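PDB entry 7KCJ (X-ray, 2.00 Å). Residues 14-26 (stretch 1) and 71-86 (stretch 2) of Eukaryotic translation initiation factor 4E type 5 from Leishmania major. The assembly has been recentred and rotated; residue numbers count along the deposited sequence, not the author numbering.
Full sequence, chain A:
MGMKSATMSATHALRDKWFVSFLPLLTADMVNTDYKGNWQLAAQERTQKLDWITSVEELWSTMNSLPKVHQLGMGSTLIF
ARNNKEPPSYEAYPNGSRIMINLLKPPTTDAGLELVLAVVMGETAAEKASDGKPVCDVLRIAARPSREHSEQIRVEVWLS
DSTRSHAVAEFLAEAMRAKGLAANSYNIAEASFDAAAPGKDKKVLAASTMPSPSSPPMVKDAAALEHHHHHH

Stretch 1, residues 14-26: LRDKWFVSFLPLL
Stretch 2 (71-86) QLGMGSTLIFARNNKE

An antiparallel pair of β-strands settles its backbone polar groups by alternation, and the strand that runs to L23 and the strand 77-82 of this translation initiation factor show the rule cleanly. The strands run at 155° between their N-to-C directions, with extended backbones (phi -94 to -148°, psi 110 to 155° through most of both). Three hydrogen-bonded pairs satisfy both partners reciprocally. F19 N donates to A81 O (2.8 Å) and A81 N to F19 O (3.0 Å); S21 N donates to I79 O (3.0 Å) and I79 N to S21 O (2.8 Å); L23 N donates to T77 O and T77 N to L23 O, both at 2.8 Å. A seventh bond, N83 N to K17 O at 2.9 Å, extends the ladder into the turn from A81 to N84. Between these rungs lie the non-hydrogen-bonded pairs W18-R82, V20-F80 and F22-L78, at CA-CA 4.2, 4.7 and 4.6 Å. Here W18 CA lies 3.3 Å from A81 O, and V20 CA 3.3 Å from I79 O.

Side chains alternate accordingly. On the face carrying W18, V20, F22, L78, F80 and R82, W18 (chi1 m, chi2 73°) offers its six-membered ring to R82 CB, 3.5 Å from the centroid and almost on the normal, while W18 NE1 donates to R15 O (2.9 Å). R82 is t, t, p; its NH1 forms a weak, salt-bridged hydrogen bond to D16 OD2 (3.3 Å), and its NE and NH2 are satisfied elsewhere in the structure. V20 (t) packs on both F80 (m) and L78 (t, p): CG2 lies 3.7 Å from F80 CD2, while CG1 lies over one face of the F80 ring and 3.9 Å from L78 CD1. F22 (t, chi2 70°) places CE1 3.7 Å from S76 OG and 4.3 Å from L72 CB.

On the other face, F19 (t, chi2 82°) receives K85 CB, 3.6 Å from the ring centroid, so the aliphatic base of the exposed K85 covers one face of the buried F19 ring. Small S21 (p) pairs with I79 (m, t), its OG 3.7 Å from I79 CB. L23 is t, p, its CB 4.5 Å from I79 CD1; T77 is m.

The type II turn from G73 to S76 leads into the second strand. S76 N and S76 OG both donate to G73 O, at 3.0 and 2.8 Å. G75 adopts phi 102°, which calls for glycine; a CB there would also clash with L25 CD1. One water donates to G75 O (2.7 Å) and weakly to L23 O (3.3 Å), and bonds T77 OG1 (3.1 Å). Together the stretches bury 1131 Å².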

# COMPACT_ATOMS: atom_id res chain seq x y z
N LEU A 14 -8.41 2.14 13.86
CA LEU A 14 -7.08 2.22 13.26
C LEU A 14 -6.23 3.08 14.18
O LEU A 14 -6.77 3.96 14.86
CB LEU A 14 -7.13 2.90 11.89
CG LEU A 14 -8.15 2.38 10.91
CD1 LEU A 14 -8.18 3.24 9.67
CD2 LEU A 14 -7.89 0.90 10.57
N ARG A 15 -4.90 2.87 14.16
CA ARG A 15 -4.01 3.72 14.95
C ARG A 15 -3.91 5.07 14.22
O ARG A 15 -3.74 5.12 13.00
CB ARG A 15 -2.64 3.06 15.16
CG ARG A 15 -1.89 2.78 13.87
CD ARG A 15 -0.61 2.01 14.11
NE ARG A 15 0.21 2.00 12.91
CZ ARG A 15 1.20 2.85 12.66
NH1 ARG A 15 1.55 3.76 13.56
NH2 ARG A 15 1.88 2.77 11.53
N ASP A 16 -4.12 6.17 14.95
CA ASP A 16 -4.12 7.52 14.35
C ASP A 16 -5.11 7.59 13.14
O ASP A 16 -5.97 6.72 13.03
CB ASP A 16 -2.67 7.90 13.95
CG ASP A 16 -1.66 7.74 15.06
OD1 ASP A 16 -1.76 8.46 16.06
OD2 ASP A 16 -0.75 6.90 14.91
N LYS A 17 -4.98 8.54 12.21
CA LYS A 17 -5.84 8.58 11.02
C LYS A 17 -4.98 8.43 9.78
O LYS A 17 -3.79 8.76 9.79
CB LYS A 17 -6.70 9.85 10.97
CG LYS A 17 -5.93 11.11 11.35
CD LYS A 17 -6.72 12.39 11.13
CE LYS A 17 -5.88 13.61 11.41
NZ LYS A 17 -6.55 14.86 10.95
N TRP A 18 -5.57 7.92 8.70
CA TRP A 18 -4.87 7.71 7.44
C TRP A 18 -5.63 8.42 6.33
O TRP A 18 -6.85 8.31 6.28
CB TRP A 18 -4.79 6.19 7.15
CG TRP A 18 -4.06 5.42 8.22
CD1 TRP A 18 -4.51 5.12 9.47
CD2 TRP A 18 -2.73 4.87 8.13
NE1 TRP A 18 -3.54 4.43 10.17
CE2 TRP A 18 -2.43 4.28 9.38
CE3 TRP A 18 -1.79 4.78 7.10
CZ2 TRP A 18 -1.22 3.64 9.63
CZ3 TRP A 18 -0.57 4.18 7.37
CH2 TRP A 18 -0.30 3.61 8.61
N PHE A 19 -4.93 9.16 5.47
CA PHE A 19 -5.58 9.82 4.34
C PHE A 19 -5.49 8.93 3.10
O PHE A 19 -4.42 8.44 2.76
CB PHE A 19 -4.99 11.20 4.05
CG PHE A 19 -5.90 12.03 3.18
CD1 PHE A 19 -6.96 12.72 3.72
CD2 PHE A 19 -5.71 12.09 1.81
CE1 PHE A 19 -7.82 13.48 2.91
CE2 PHE A 19 -6.56 12.84 1.00
CZ PHE A 19 -7.61 13.53 1.56
N VAL A 20 -6.62 8.74 2.42
CA VAL A 20 -6.70 7.88 1.25
C VAL A 20 -6.78 8.74 -0.01
O VAL A 20 -7.54 9.71 -0.06
CB VAL A 20 -7.90 6.90 1.33
CG1 VAL A 20 -7.82 5.84 0.25
CG2 VAL A 20 -7.99 6.24 2.71
N SER A 21 -5.98 8.40 -1.01
CA SER A 21 -5.99 9.11 -2.28
C SER A 21 -5.72 8.15 -3.43
O SER A 21 -5.12 7.09 -3.24
CB SER A 21 -4.99 10.26 -2.28
OG SER A 21 -3.70 9.73 -2.10
N PHE A 22 -6.18 8.50 -4.62
CA PHE A 22 -6.03 7.64 -5.78
C PHE A 22 -5.28 8.37 -6.88
O PHE A 22 -5.74 9.40 -7.34
CB PHE A 22 -7.42 7.20 -6.27
CG PHE A 22 -7.43 6.50 -7.60
CD1 PHE A 22 -6.90 5.23 -7.74
CD2 PHE A 22 -7.97 7.10 -8.71
CE1 PHE A 22 -6.91 4.59 -8.96
CE2 PHE A 22 -7.99 6.45 -9.93
CZ PHE A 22 -7.45 5.21 -10.05
N LEU A 23 -4.17 7.82 -7.34
CA LEU A 23 -3.39 8.42 -8.42
C LEU A 23 -3.49 7.53 -9.66
O LEU A 23 -2.97 6.43 -9.66
CB LEU A 23 -1.92 8.61 -8.01
CG LEU A 23 -0.92 9.10 -9.12
CD1 LEU A 23 -1.39 10.34 -9.80
CD2 LEU A 23 0.44 9.41 -8.54
N PRO A 24 -4.18 7.98 -10.70
CA PRO A 24 -4.29 7.16 -11.91
C PRO A 24 -3.01 7.13 -12.75
O PRO A 24 -2.03 7.83 -12.43
CB PRO A 24 -5.46 7.80 -12.66
CG PRO A 24 -5.53 9.17 -12.18
CD PRO A 24 -4.90 9.26 -10.83
N LEU A 25 -2.99 6.33 -13.82
CA LEU A 25 -1.89 6.27 -14.78
C LEU A 25 -1.68 7.65 -15.39
O LEU A 25 -2.66 8.30 -15.77
CB LEU A 25 -2.27 5.29 -15.92
CG LEU A 25 -1.38 5.28 -17.17
CD1 LEU A 25 -0.08 4.55 -16.89
CD2 LEU A 25 -2.10 4.65 -18.36
N LEU A 26 -0.42 8.13 -15.43
CA LEU A 26 -0.11 9.41 -16.03
C LEU A 26 0.33 9.17 -17.47
O LEU A 26 1.23 8.36 -17.72
CB LEU A 26 1.00 10.13 -15.27
CG LEU A 26 0.69 10.42 -13.79
CD1 LEU A 26 1.88 11.04 -13.11
CD2 LEU A 26 -0.59 11.29 -13.62
N GLN A 71 -8.64 -4.23 -10.55
CA GLN A 71 -9.34 -3.48 -11.60
C GLN A 71 -9.07 -2.02 -11.61
O GLN A 71 -9.62 -1.34 -12.48
CB GLN A 71 -10.85 -3.70 -11.51
CG GLN A 71 -11.28 -5.08 -11.94
CD GLN A 71 -10.74 -5.40 -13.35
OE1 GLN A 71 -10.89 -4.62 -14.32
NE2 GLN A 71 -10.04 -6.52 -13.47
N LEU A 72 -8.27 -1.48 -10.66
CA LEU A 72 -8.00 -0.06 -10.62
C LEU A 72 -7.23 0.46 -11.84
O LEU A 72 -7.38 1.64 -12.19
CB LEU A 72 -7.29 0.34 -9.32
CG LEU A 72 -8.18 0.27 -8.06
CD1 LEU A 72 -7.38 0.63 -6.82
CD2 LEU A 72 -9.39 1.18 -8.19
N GLY A 73 -6.44 -0.40 -12.46
CA GLY A 73 -5.70 -0.00 -13.66
C GLY A 73 -4.21 -0.02 -13.48
O GLY A 73 -3.69 0.53 -12.51
N MET A 74 -3.53 -0.65 -14.43
CA MET A 74 -2.08 -0.76 -14.51
C MET A 74 -1.52 0.67 -14.59
O MET A 74 -1.97 1.46 -15.41
CB MET A 74 -1.69 -1.56 -15.76
CG MET A 74 -0.23 -1.46 -16.12
SD MET A 74 0.77 -2.34 -14.93
CE MET A 74 0.66 -4.01 -15.61
N GLY A 75 -0.61 0.98 -13.68
CA GLY A 75 -0.04 2.32 -13.63
C GLY A 75 -0.63 3.18 -12.53
O GLY A 75 -0.05 4.21 -12.18
N SER A 76 -1.81 2.80 -12.00
CA SER A 76 -2.42 3.56 -10.93
C SER A 76 -1.89 3.13 -9.54
O SER A 76 -1.22 2.11 -9.39
CB SER A 76 -3.95 3.47 -10.99
OG SER A 76 -4.42 2.25 -10.44
N THR A 77 -2.22 3.93 -8.52
CA THR A 77 -1.80 3.67 -7.15
C THR A 77 -2.86 4.17 -6.19
O THR A 77 -3.30 5.32 -6.30
CB THR A 77 -0.44 4.34 -6.82
OG1 THR A 77 0.48 4.18 -7.90
CG2 THR A 77 0.18 3.79 -5.57
N LEU A 78 -3.29 3.33 -5.27
CA LEU A 78 -4.21 3.69 -4.19
C LEU A 78 -3.29 3.91 -3.00
O LEU A 78 -2.52 3.02 -2.66
CB LEU A 78 -5.22 2.58 -3.91
CG LEU A 78 -6.19 2.86 -2.77
CD1 LEU A 78 -7.08 4.06 -3.10
CD2 LEU A 78 -7.06 1.62 -2.46
N ILE A 79 -3.28 5.10 -2.43
CA ILE A 79 -2.33 5.48 -1.37
C ILE A 79 -2.98 5.73 -0.01
O ILE A 79 -4.02 6.39 0.06
CB ILE A 79 -1.59 6.74 -1.86
CG1 ILE A 79 -0.87 6.49 -3.23
CG2 ILE A 79 -0.62 7.31 -0.81
CD1 ILE A 79 -0.30 7.80 -3.93
N PHE A 80 -2.37 5.22 1.07
CA PHE A 80 -2.82 5.45 2.44
C PHE A 80 -1.64 6.06 3.20
O PHE A 80 -0.58 5.42 3.29
CB PHE A 80 -3.23 4.13 3.14
CG PHE A 80 -4.34 3.36 2.45
CD1 PHE A 80 -4.08 2.59 1.33
CD2 PHE A 80 -5.63 3.40 2.95
CE1 PHE A 80 -5.11 1.90 0.71
CE2 PHE A 80 -6.65 2.72 2.32
CZ PHE A 80 -6.38 1.96 1.21
N ALA A 81 -1.81 7.27 3.75
CA ALA A 81 -0.72 7.90 4.50
C ALA A 81 -1.17 8.29 5.88
O ALA A 81 -2.15 9.02 6.02
CB ALA A 81 -0.19 9.12 3.76
N ARG A 82 -0.44 7.85 6.90
CA ARG A 82 -0.79 8.19 8.27
C ARG A 82 -0.53 9.68 8.55
O ARG A 82 0.59 10.16 8.34
CB ARG A 82 -0.05 7.27 9.25
CG ARG A 82 -0.55 7.41 10.68
CD ARG A 82 0.25 6.55 11.63
NE ARG A 82 1.67 6.90 11.63
CZ ARG A 82 2.20 7.87 12.37
NH1 ARG A 82 1.44 8.59 13.19
NH2 ARG A 82 3.50 8.12 12.31
N ASN A 83 -1.57 10.42 8.99
CA ASN A 83 -1.54 11.84 9.35
C ASN A 83 -1.06 12.79 8.25
O ASN A 83 -0.60 13.89 8.57
CB ASN A 83 -0.67 12.06 10.60
CG ASN A 83 -1.24 11.60 11.91
OD1 ASN A 83 -0.50 11.37 12.87
ND2 ASN A 83 -2.55 11.49 12.01
N ASN A 84 -1.18 12.42 6.97
CA ASN A 84 -0.70 13.30 5.90
C ASN A 84 -1.64 13.28 4.71
O ASN A 84 -1.81 12.22 4.09
CB ASN A 84 0.71 12.89 5.50
CG ASN A 84 1.37 13.84 4.51
OD1 ASN A 84 0.87 14.94 4.24
ND2 ASN A 84 2.49 13.42 3.95
N LYS A 85 -2.27 14.43 4.41
CA LYS A 85 -3.18 14.48 3.27
C LYS A 85 -2.51 14.91 1.97
O LYS A 85 -3.19 14.96 0.94
CB LYS A 85 -4.44 15.31 3.57
CG LYS A 85 -4.25 16.80 3.66
CD LYS A 85 -5.63 17.48 3.72
CE LYS A 85 -6.31 17.27 5.06
NZ LYS A 85 -7.74 17.73 5.06
N GLU A 86 -1.18 15.17 1.98
CA GLU A 86 -0.42 15.54 0.78
C GLU A 86 0.23 14.29 0.16
O GLU A 86 0.42 13.28 0.85
CB GLU A 86 0.70 16.55 1.18
CG GLU A 86 0.19 17.80 1.88
CD GLU A 86 -0.84 18.58 1.09
OE1 GLU A 86 -0.66 18.73 -0.14
OE2 GLU A 86 -1.84 19.03 1.70
O HOH W 1 0.25 6.14 -10.34